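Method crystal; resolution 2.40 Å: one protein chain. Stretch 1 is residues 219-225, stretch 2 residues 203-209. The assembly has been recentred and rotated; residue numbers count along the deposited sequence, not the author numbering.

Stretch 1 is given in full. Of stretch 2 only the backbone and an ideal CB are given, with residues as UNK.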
ATOM      1  N   VAL A 219      19.184  19.421 -16.940  1.00 94.79           N
ATOM      2  CA  VAL A 219      19.800  18.724 -15.816  1.00 96.90           C
ATOM      3  C   VAL A 219      18.881  18.822 -14.608  1.00 93.08           C
ATOM      4  O   VAL A 219      18.303  19.882 -14.339  1.00 93.24           O
ATOM      5  CB  VAL A 219      21.191  19.295 -15.496  1.00105.38           C
ATOM      6  CG1 VAL A 219      22.050  19.214 -16.729  1.00113.91           C
ATOM      7  CG2 VAL A 219      21.093  20.746 -15.043  1.00108.67           C
ATOM      8  N   PHE A 220      18.721  17.710 -13.897  1.00 87.50           N
ATOM      9  CA  PHE A 220      17.844  17.663 -12.737  1.00 77.77           C
ATOM     10  C   PHE A 220      18.501  16.846 -11.640  1.00 72.96           C
ATOM     11  O   PHE A 220      19.003  15.748 -11.895  1.00 72.55           O
ATOM     12  CB  PHE A 220      16.479  17.065 -13.089  1.00 75.53           C
ATOM     13  CG  PHE A 220      15.549  16.981 -11.928  1.00 69.98           C
ATOM     14  CD1 PHE A 220      14.776  18.075 -11.557  1.00 67.38           C
ATOM     15  CD2 PHE A 220      15.454  15.812 -11.189  1.00 68.09           C
ATOM     16  CE1 PHE A 220      13.920  18.007 -10.472  1.00 58.18           C
ATOM     17  CE2 PHE A 220      14.603  15.731 -10.114  1.00 68.87           C
ATOM     18  CZ  PHE A 220      13.837  16.833  -9.751  1.00 68.11           C
ATOM     19  N   SER A 221      18.490  17.379 -10.427  1.00 71.27           N
ATOM     20  CA  SER A 221      19.000  16.666  -9.267  1.00 75.36           C
ATOM     21  C   SER A 221      17.958  16.687  -8.158  1.00 68.29           C
ATOM     22  O   SER A 221      17.231  17.668  -7.982  1.00 79.61           O
ATOM     23  CB  SER A 221      20.300  17.297  -8.751  1.00 71.27           C
ATOM     24  OG  SER A 221      20.029  18.612  -8.293  1.00 63.85           O
ATOM     25  N   ALA A 222      17.922  15.612  -7.383  1.00 66.59           N
ATOM     26  CA  ALA A 222      16.954  15.461  -6.300  1.00 69.17           C
ATOM     27  C   ALA A 222      17.631  14.735  -5.150  1.00 76.18           C
ATOM     28  O   ALA A 222      18.038  13.577  -5.295  1.00 76.67           O
ATOM     29  CB  ALA A 222      15.722  14.689  -6.762  1.00 56.43           C
ATOM     30  N   GLU A 223      17.751  15.404  -4.011  1.00 74.50           N
ATOM     31  CA  GLU A 223      18.563  14.909  -2.915  1.00 68.22           C
ATOM     32  C   GLU A 223      17.729  14.856  -1.645  1.00 72.79           C
ATOM     33  O   GLU A 223      16.936  15.761  -1.374  1.00 74.80           O
ATOM     34  CB  GLU A 223      19.817  15.788  -2.727  1.00 61.17           C
ATOM     35  CG  GLU A 223      20.905  15.464  -3.740  1.00 70.19           C
ATOM     36  CD  GLU A 223      22.185  16.287  -3.555  1.00 86.45           C
ATOM     37  OE1 GLU A 223      22.272  17.413  -4.106  1.00 93.57           O
ATOM     38  OE2 GLU A 223      23.110  15.809  -2.854  1.00 89.12           O
ATOM     39  N   PHE A 224      17.898  13.782  -0.878  1.00 65.92           N
ATOM     40  CA  PHE A 224      17.138  13.585   0.341  1.00 70.26           C
ATOM     41  C   PHE A 224      18.053  13.871   1.519  1.00 66.39           C
ATOM     42  O   PHE A 224      19.136  13.282   1.627  1.00 69.14           O
ATOM     43  CB  PHE A 224      16.559  12.163   0.426  1.00 70.87           C
ATOM     44  CG  PHE A 224      15.504  11.865  -0.610  1.00 73.31           C
ATOM     45  CD1 PHE A 224      14.171  12.157  -0.369  1.00 78.61           C
ATOM     46  CD2 PHE A 224      15.839  11.274  -1.818  1.00 75.71           C
ATOM     47  CE1 PHE A 224      13.195  11.859  -1.313  1.00 76.34           C
ATOM     48  CE2 PHE A 224      14.869  10.986  -2.765  1.00 74.71           C
ATOM     49  CZ  PHE A 224      13.553  11.282  -2.513  1.00 73.41           C
ATOM     50  N   SER A 225      17.613  14.760   2.407  1.00 63.03           N
ATOM     51  CA  SER A 225      18.353  14.982   3.641  1.00 74.33           C
ATOM     52  C   SER A 225      17.394  15.421   4.738  1.00 78.42           C
ATOM     53  O   SER A 225      16.360  16.041   4.469  1.00 82.58           O
ATOM     54  CB  SER A 225      19.459  16.035   3.471  1.00 65.36           C
ATOM     55  OG  SER A 225      19.918  16.476   4.741  1.00 78.25           O
ATOM     56  N   UNK A 203      21.460   5.822  -2.398  1.00141.19           N
ATOM     57  CA  UNK A 203      20.601   6.498  -1.450  1.00129.84           C
ATOM     58  C   UNK A 203      19.475   7.025  -2.324  1.00125.46           C
ATOM     59  O   UNK A 203      19.534   6.911  -3.547  1.00131.77           O
ATOM     60  CB  UNK A 203      21.318   7.596  -0.662  1.00129.84           C
ATOM     61  N   UNK A 204      18.436   7.578  -1.713  1.00113.11           N
ATOM     62  CA  UNK A 204      17.324   8.058  -2.522  1.00110.36           C
ATOM     63  C   UNK A 204      17.656   9.031  -3.652  1.00105.65           C
ATOM     64  O   UNK A 204      16.836   9.243  -4.555  1.00106.85           O
ATOM     65  CB  UNK A 204      16.312   8.732  -1.594  1.00110.36           C
ATOM     66  N   UNK A 205      18.869   9.591  -3.632  1.00101.09           N
ATOM     67  CA  UNK A 205      19.219  10.724  -4.484  1.00100.97           C
ATOM     68  C   UNK A 205      19.362  10.319  -5.946  1.00 98.43           C
ATOM     69  O   UNK A 205      20.020   9.325  -6.269  1.00109.11           O
ATOM     70  CB  UNK A 205      20.519  11.366  -3.996  1.00100.97           C
ATOM     71  N   UNK A 206      18.776  11.120  -6.832  1.00 91.68           N
ATOM     72  CA  UNK A 206      18.771  10.854  -8.261  1.00 91.28           C
ATOM     73  C   UNK A 206      19.497  11.967  -9.001  1.00 92.83           C
ATOM     74  O   UNK A 206      19.604  13.100  -8.515  1.00 89.21           O
ATOM     75  CB  UNK A 206      17.339  10.708  -8.780  1.00 91.28           C
ATOM     76  N   UNK A 207      20.020  11.630 -10.174  1.00 95.84           N
ATOM     77  CA  UNK A 207      20.498  12.630 -11.118  1.00 97.25           C
ATOM     78  C   UNK A 207      19.964  12.328 -12.510  1.00 99.89           C
ATOM     79  O   UNK A 207      20.179  11.231 -13.034  1.00109.65           O
ATOM     80  CB  UNK A 207      22.027  12.680 -11.129  1.00 97.25           C
ATOM     81  N   UNK A 208      19.328  13.314 -13.132  1.00 90.93           N
ATOM     82  CA  UNK A 208      18.848  13.187 -14.500  1.00 89.17           C
ATOM     83  C   UNK A 208      19.642  14.112 -15.410  1.00 90.90           C
ATOM     84  O   UNK A 208      19.678  15.325 -15.185  1.00 89.31           O
ATOM     85  CB  UNK A 208      17.353  13.500 -14.584  1.00 89.17           C
ATOM     86  N   UNK A 209      20.246  13.547 -16.448  1.00 96.12           N
ATOM     87  CA  UNK A 209      20.846  14.347 -17.497  1.00 98.44           C
ATOM     88  C   UNK A 209      20.251  14.025 -18.852  1.00 99.47           C
ATOM     89  O   UNK A 209      20.407  12.906 -19.355  1.00 97.59           O
ATOM     90  CB  UNK A 209      22.361  14.135 -17.525  1.00 98.44           C
TER

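Stretch 1 lies in a strand that is already under way at Val 219, and the second stretch runs antiparallel to it from position 206 to position 209. Side chains therefore alternate between two faces. One face carries Val 219 and Ser 221, the other Phe 220 and Ala 222.

Position 203 lies before the strand. Its CA-to-CB bond points sideways, and its ideal CB has nothing of stretch 1 within 5.5 Å. The visible atoms hardly restrict it, and a polar residue would suit a loop. The deposited residue is Asn 203.

Position 204 is tightly restricted. Its CA-to-CB direction is toward stretch 1, and an ideal CB would sit 2.6 Å from CD2 of Phe 224, a clash. Phi and psi of -54° and -14° are open to any ordinary residue, so the restriction comes from the neighbouring ring and not from the backbone angles. Glycine is the natural fit, and Gly 204 is deposited. The ring edge of Phe 224 comes close, with its CE2 3.2 Å from O of Gly 204.

Position 205 faces an unpaired donor. Its CB points sideways, 4.1 Å from CG of Glu 223 and 4.7 Å from N of Phe 224. That amide asks for an acceptor on a short side chain. Asp, Asn, Ser or Thr could be considered; the carboxylate of Glu 223 makes a second acid less obvious. The residue is Asp 205. Its chi1 of -39° brings the carboxylate nearer, and N of Phe 224 donates a hydrogen bond to OD2 of Asp 205 at 2.8 Å. The side chain thus continues the pairing where the regular ladder stops.

Position 206 pairs with Ala 222, on the same face. The small methyl of Ala 222 leaves room beside it, so a long polar or an aliphatic side chain would suit. Gln 206 is deposited. Its side chain makes no hydrogen bond to stretch 1, but its backbone makes two: N of Gln 206 to O of Ala 222, 3.0 Å, and N of Ala 222 to O of Gln 206, 3.2 Å.

Position 207 pairs with Ser 221, on the face shared with Val 219. The short serine leaves space, and beta-branched or aromatic residues suit extended angles of -133° and 127°. The residue is Phe 207, chi1 in t. Its ring end comes nearer to stretch 1 than the CB direction suggests.

Position 208 lies opposite Phe 220, and an apolar partner is expected. Leu, Ile, Val or Met would serve. Leu 208 is deposited, with its CB 4.0 Å from CB of Phe 220. N of Leu 208 donates to O of Phe 220 at 2.7 Å, nearly straight.

Position 209 pairs with Val 219. An ideal CB would be 5.2 Å from CG1 of Val 219, so small residues fit without conflict. Gly 209 is deposited.

Stretch 2 (203-209) NGDQFLG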
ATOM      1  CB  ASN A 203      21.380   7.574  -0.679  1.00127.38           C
ATOM      2  CG  ASN A 203      20.511   8.381   0.267  1.00120.20           C
ATOM      3  OD1 ASN A 203      19.290   8.207   0.317  1.00117.80           O
ATOM      4  ND2 ASN A 203      21.144   9.275   1.031  1.00106.94           N
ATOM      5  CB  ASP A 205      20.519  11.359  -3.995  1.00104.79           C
ATOM      6  CG  ASP A 205      20.601  11.398  -2.490  1.00107.99           C
ATOM      7  OD1 ASP A 205      21.147  10.443  -1.904  1.00111.02           O
ATOM      8  OD2 ASP A 205      20.092  12.361  -1.887  1.00108.94           O
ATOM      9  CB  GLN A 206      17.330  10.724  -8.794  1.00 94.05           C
ATOM     10  CG  GLN A 206      16.345  10.023  -7.824  1.00 94.62           C
ATOM     11  CD  GLN A 206      14.870  10.140  -8.246  1.00 94.87           C
ATOM     12  OE1 GLN A 206      14.544  10.077  -9.435  1.00 96.12           O
ATOM     13  NE2 GLN A 206      13.976  10.291  -7.266  1.00 88.98           N
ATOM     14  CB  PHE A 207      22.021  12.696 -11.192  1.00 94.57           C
ATOM     15  CG  PHE A 207      22.503  13.524 -12.351  1.00 93.48           C
ATOM     16  CD1 PHE A 207      22.515  14.906 -12.270  1.00 88.58           C
ATOM     17  CD2 PHE A 207      22.885  12.926 -13.540  1.00 95.56           C
ATOM     18  CE1 PHE A 207      22.934  15.674 -13.341  1.00 87.86           C
ATOM     19  CE2 PHE A 207      23.294  13.690 -14.612  1.00 95.46           C
ATOM     20  CZ  PHE A 207      23.321  15.068 -14.511  1.00 91.87           C
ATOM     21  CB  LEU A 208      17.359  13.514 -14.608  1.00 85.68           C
ATOM     22  CG  LEU A 208      16.925  13.513 -16.077  1.00 86.59           C
ATOM     23  CD1 LEU A 208      17.041  12.105 -16.657  1.00 92.67           C
ATOM     24  CD2 LEU A 208      15.520  14.065 -16.266  1.00 83.23           C
TER
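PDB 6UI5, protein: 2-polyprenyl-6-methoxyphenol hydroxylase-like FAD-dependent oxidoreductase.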